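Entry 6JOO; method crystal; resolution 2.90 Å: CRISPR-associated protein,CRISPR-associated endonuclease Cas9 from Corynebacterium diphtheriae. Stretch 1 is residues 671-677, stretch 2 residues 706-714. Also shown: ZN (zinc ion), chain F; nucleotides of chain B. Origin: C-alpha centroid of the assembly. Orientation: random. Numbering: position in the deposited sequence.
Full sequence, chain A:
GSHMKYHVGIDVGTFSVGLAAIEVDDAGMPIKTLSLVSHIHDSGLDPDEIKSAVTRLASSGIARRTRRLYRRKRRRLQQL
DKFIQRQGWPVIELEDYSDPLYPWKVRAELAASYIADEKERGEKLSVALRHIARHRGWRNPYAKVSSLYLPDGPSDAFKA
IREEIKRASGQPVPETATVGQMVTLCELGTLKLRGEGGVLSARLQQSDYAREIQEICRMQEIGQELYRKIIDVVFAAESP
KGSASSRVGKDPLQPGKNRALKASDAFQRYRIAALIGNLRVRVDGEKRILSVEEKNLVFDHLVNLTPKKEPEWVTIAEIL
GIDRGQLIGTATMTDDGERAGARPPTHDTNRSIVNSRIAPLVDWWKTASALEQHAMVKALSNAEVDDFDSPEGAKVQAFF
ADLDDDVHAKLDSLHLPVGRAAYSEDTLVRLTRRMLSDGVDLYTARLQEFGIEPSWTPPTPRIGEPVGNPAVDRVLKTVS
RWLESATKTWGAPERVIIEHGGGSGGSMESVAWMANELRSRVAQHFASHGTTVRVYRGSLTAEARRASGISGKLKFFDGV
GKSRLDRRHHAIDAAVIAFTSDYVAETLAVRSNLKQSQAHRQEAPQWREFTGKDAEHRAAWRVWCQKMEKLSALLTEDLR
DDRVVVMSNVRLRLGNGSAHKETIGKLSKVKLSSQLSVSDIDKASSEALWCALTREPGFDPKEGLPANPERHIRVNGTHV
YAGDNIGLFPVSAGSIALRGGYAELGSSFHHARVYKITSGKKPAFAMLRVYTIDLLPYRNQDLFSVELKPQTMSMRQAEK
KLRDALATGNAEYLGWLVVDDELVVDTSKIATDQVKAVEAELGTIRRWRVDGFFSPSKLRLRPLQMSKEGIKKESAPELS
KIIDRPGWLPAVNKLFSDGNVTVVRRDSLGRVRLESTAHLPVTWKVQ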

# COMPACT_ATOMS: atom_id res chain seq x y z
N LYS A 671 -39.13 3.03 -18.37
CA LYS A 671 -40.28 2.14 -18.22
C LYS A 671 -40.09 0.88 -19.06
O LYS A 671 -39.51 0.92 -20.15
CB LYS A 671 -41.56 2.87 -18.63
CG LYS A 671 -41.87 4.09 -17.77
CD LYS A 671 -43.05 4.88 -18.31
CE LYS A 671 -43.29 6.14 -17.49
NZ LYS A 671 -44.38 6.99 -18.07
N LEU A 672 -40.58 -0.24 -18.54
CA LEU A 672 -40.39 -1.53 -19.20
C LEU A 672 -41.07 -1.56 -20.57
O LEU A 672 -40.59 -2.25 -21.48
CB LEU A 672 -40.92 -2.65 -18.31
CG LEU A 672 -40.50 -4.10 -18.59
CD1 LEU A 672 -40.62 -4.90 -17.31
CD2 LEU A 672 -41.34 -4.74 -19.68
N SER A 673 -42.17 -0.82 -20.73
CA SER A 673 -42.91 -0.82 -21.99
C SER A 673 -42.20 -0.09 -23.11
O SER A 673 -42.72 -0.06 -24.23
CB SER A 673 -44.30 -0.21 -21.77
OG SER A 673 -44.19 1.07 -21.18
N SER A 674 -41.04 0.50 -22.85
CA SER A 674 -40.33 1.28 -23.85
C SER A 674 -39.65 0.37 -24.87
O SER A 674 -39.41 -0.81 -24.62
CB SER A 674 -39.31 2.20 -23.19
OG SER A 674 -38.51 2.87 -24.15
N GLN A 675 -39.34 0.94 -26.03
CA GLN A 675 -38.59 0.22 -27.05
C GLN A 675 -37.14 0.09 -26.61
O GLN A 675 -36.53 1.05 -26.14
CB GLN A 675 -38.69 0.94 -28.39
CG GLN A 675 -38.03 0.20 -29.54
CD GLN A 675 -38.19 0.93 -30.86
OE1 GLN A 675 -38.45 2.14 -30.90
NE2 GLN A 675 -38.04 0.20 -31.96
N LEU A 676 -36.58 -1.11 -26.76
CA LEU A 676 -35.24 -1.41 -26.28
C LEU A 676 -34.42 -2.02 -27.40
O LEU A 676 -34.67 -3.15 -27.82
CB LEU A 676 -35.29 -2.36 -25.08
CG LEU A 676 -36.17 -1.92 -23.91
CD1 LEU A 676 -36.35 -3.07 -22.93
CD2 LEU A 676 -35.58 -0.70 -23.21
N SER A 677 -33.43 -1.27 -27.89
CA SER A 677 -32.53 -1.81 -28.89
C SER A 677 -31.52 -2.76 -28.24
O SER A 677 -31.46 -2.90 -27.01
CB SER A 677 -31.80 -0.69 -29.63
OG SER A 677 -31.02 0.08 -28.73
N PRO A 706 -39.07 -4.46 -29.35
CA PRO A 706 -39.96 -3.36 -29.69
C PRO A 706 -40.75 -2.90 -28.47
O PRO A 706 -40.86 -3.60 -27.47
CB PRO A 706 -40.88 -3.97 -30.75
CG PRO A 706 -40.92 -5.42 -30.39
CD PRO A 706 -39.55 -5.76 -29.86
N ALA A 707 -41.29 -1.68 -28.58
CA ALA A 707 -42.12 -1.15 -27.51
C ALA A 707 -43.34 -2.03 -27.31
O ALA A 707 -44.01 -2.44 -28.27
CB ALA A 707 -42.56 0.28 -27.84
N ASN A 708 -43.63 -2.34 -26.05
CA ASN A 708 -44.71 -3.28 -25.76
C ASN A 708 -45.32 -2.97 -24.40
O ASN A 708 -44.68 -3.20 -23.36
CB ASN A 708 -44.17 -4.72 -25.81
CG ASN A 708 -45.28 -5.76 -25.85
OD1 ASN A 708 -46.25 -5.69 -25.09
ND2 ASN A 708 -45.14 -6.74 -26.73
N PRO A 709 -46.55 -2.45 -24.36
CA PRO A 709 -47.19 -2.17 -23.06
C PRO A 709 -47.68 -3.41 -22.34
O PRO A 709 -48.27 -3.28 -21.26
CB PRO A 709 -48.37 -1.27 -23.45
CG PRO A 709 -48.73 -1.73 -24.82
CD PRO A 709 -47.42 -2.09 -25.49
N GLU A 710 -47.46 -4.60 -22.89
CA GLU A 710 -47.92 -5.85 -22.27
C GLU A 710 -46.78 -6.83 -22.05
O GLU A 710 -47.02 -8.03 -21.91
CB GLU A 710 -49.01 -6.49 -23.13
N ARG A 711 -45.54 -6.35 -22.01
CA ARG A 711 -44.40 -7.22 -21.73
C ARG A 711 -44.27 -7.46 -20.23
O ARG A 711 -44.43 -6.54 -19.42
CB ARG A 711 -43.10 -6.61 -22.27
CG ARG A 711 -42.60 -7.28 -23.55
CD ARG A 711 -41.12 -7.01 -23.80
NE ARG A 711 -40.89 -5.87 -24.68
CZ ARG A 711 -40.66 -4.63 -24.26
NH1 ARG A 711 -40.63 -4.36 -22.96
NH2 ARG A 711 -40.46 -3.66 -25.14
N HIS A 712 -43.98 -8.71 -19.87
CA HIS A 712 -43.83 -9.12 -18.48
C HIS A 712 -42.44 -9.70 -18.27
O HIS A 712 -41.95 -10.46 -19.11
CB HIS A 712 -44.90 -10.15 -18.09
CG HIS A 712 -45.33 -10.05 -16.66
ND1 HIS A 712 -44.77 -9.15 -15.78
CD2 HIS A 712 -46.28 -10.73 -15.97
CE1 HIS A 712 -45.35 -9.29 -14.59
NE2 HIS A 712 -46.27 -10.24 -14.69
N ILE A 713 -41.81 -9.33 -17.15
CA ILE A 713 -40.41 -9.64 -16.90
C ILE A 713 -40.23 -10.01 -15.44
O ILE A 713 -40.71 -9.30 -14.55
CB ILE A 713 -39.50 -8.46 -17.29
CG1 ILE A 713 -39.28 -8.44 -18.80
CG2 ILE A 713 -38.17 -8.51 -16.54
CD1 ILE A 713 -38.57 -7.21 -19.29
N ARG A 714 -39.54 -11.12 -15.19
CA ARG A 714 -39.20 -11.57 -13.84
C ARG A 714 -37.69 -11.48 -13.65
O ARG A 714 -36.92 -11.98 -14.48
CB ARG A 714 -39.69 -13.00 -13.59
ZN ZN F . -45.67 -12.10 -14.08
P U B 63 -29.46 -18.34 -16.40
OP1 U B 63 -30.70 -19.15 -16.59
OP2 U B 63 -28.80 -17.70 -17.57
O5' U B 63 -29.76 -17.22 -15.31
C5' U B 63 -28.78 -16.25 -14.97
C4' U B 63 -29.34 -15.13 -14.13
O4' U B 63 -30.46 -14.51 -14.82
C3' U B 63 -29.87 -15.54 -12.75
O3' U B 63 -29.63 -14.46 -11.84
C2' U B 63 -31.37 -15.66 -12.99
O2' U B 63 -32.16 -15.52 -11.84
C1' U B 63 -31.59 -14.51 -13.97
N1 U B 63 -32.80 -14.62 -14.79
C2 U B 63 -33.86 -13.80 -14.45
O2 U B 63 -33.81 -13.03 -13.51
N3 U B 63 -34.97 -13.93 -15.25
C4 U B 63 -35.13 -14.77 -16.33
O4 U B 63 -36.19 -14.77 -16.95
C5 U B 63 -33.98 -15.58 -16.62
C6 U B 63 -32.89 -15.49 -15.86

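The two stretches meet largely through polar contacts to backbone carbonyls, burying 431 Å² in total, and Arg-711 is the centre of the arrangement. Its CA-to-CB bond points toward stretch 1, and the long side chain carries the guanidinium to a row of main-chain oxygens. NH1 of Arg-711 donates a hydrogen bond to Leu-672 O at 2.6 Å, while NH2 of Arg-711 donates to Ser-674 O at 3.1 Å. Both carbonyls lie at the edge of the guanidinium, near its plane, where its N-H groups are directed. NH2 also makes a very short hydrogen bond within its own stretch, 2.4 Å from Arg-711 NH2 to Pro-706 O, so the same group ties the start of stretch 2 to the contact. An arginine suits this buried position because its several donors can satisfy carbonyls from three residues at once.

The turn in stretch 1 helps to present these acceptors. Lys-671 to Ser-674 form a type I beta turn, closed by a hydrogen bond from Ser-674 N to Lys-671 O (3.1 Å), and Leu-672 and Ser-673 occupy its central positions.

Direct backbone pairing adds a second connection. Asn-708 N donates to Ser-673 O at 3.1 Å, and a CA-H...O contact runs from Ser-673 CA to Asn-708 O at 3.3 Å, so the two residues meet through main-chain atoms. The Asn-708 side chain serves its own loop instead, with OD1 accepting a hydrogen bond from Glu-710 N at 2.7 Å.

Apolar packing completes the contact. The CA-to-CB bond of Leu-672 points sideways, but the end of the side chain comes nearer to stretch 2, where Leu-672 CD1 lies 3.7 Å from Ile-713 CD1. Both residues are buried, as befits their hydrocarbon side chains, and Leu-672 CD2 also lies 3.4 Å from Arg-711 NH1. Leu-676, likewise buried, brings its CD1 to 4.5 Å from Arg-711 NH1, adding a hydrocarbon neighbour to the guanidinium.

Small side chains accompany the close backbone approach. Ser-673 CB packs 3.7 Å from Pro-709 CA, while its hydroxyl is hydrogen-bonded elsewhere in the structure. At the more exposed margin, the CA atoms of Gln-675 and Ala-707 are 3.8 Å apart, and Gln-675 CB lies 4.0 Å from Ala-707 CB. Beyond the Gln-675 CB, the extended side chain ends in a polar amide, compatible with this exposed setting.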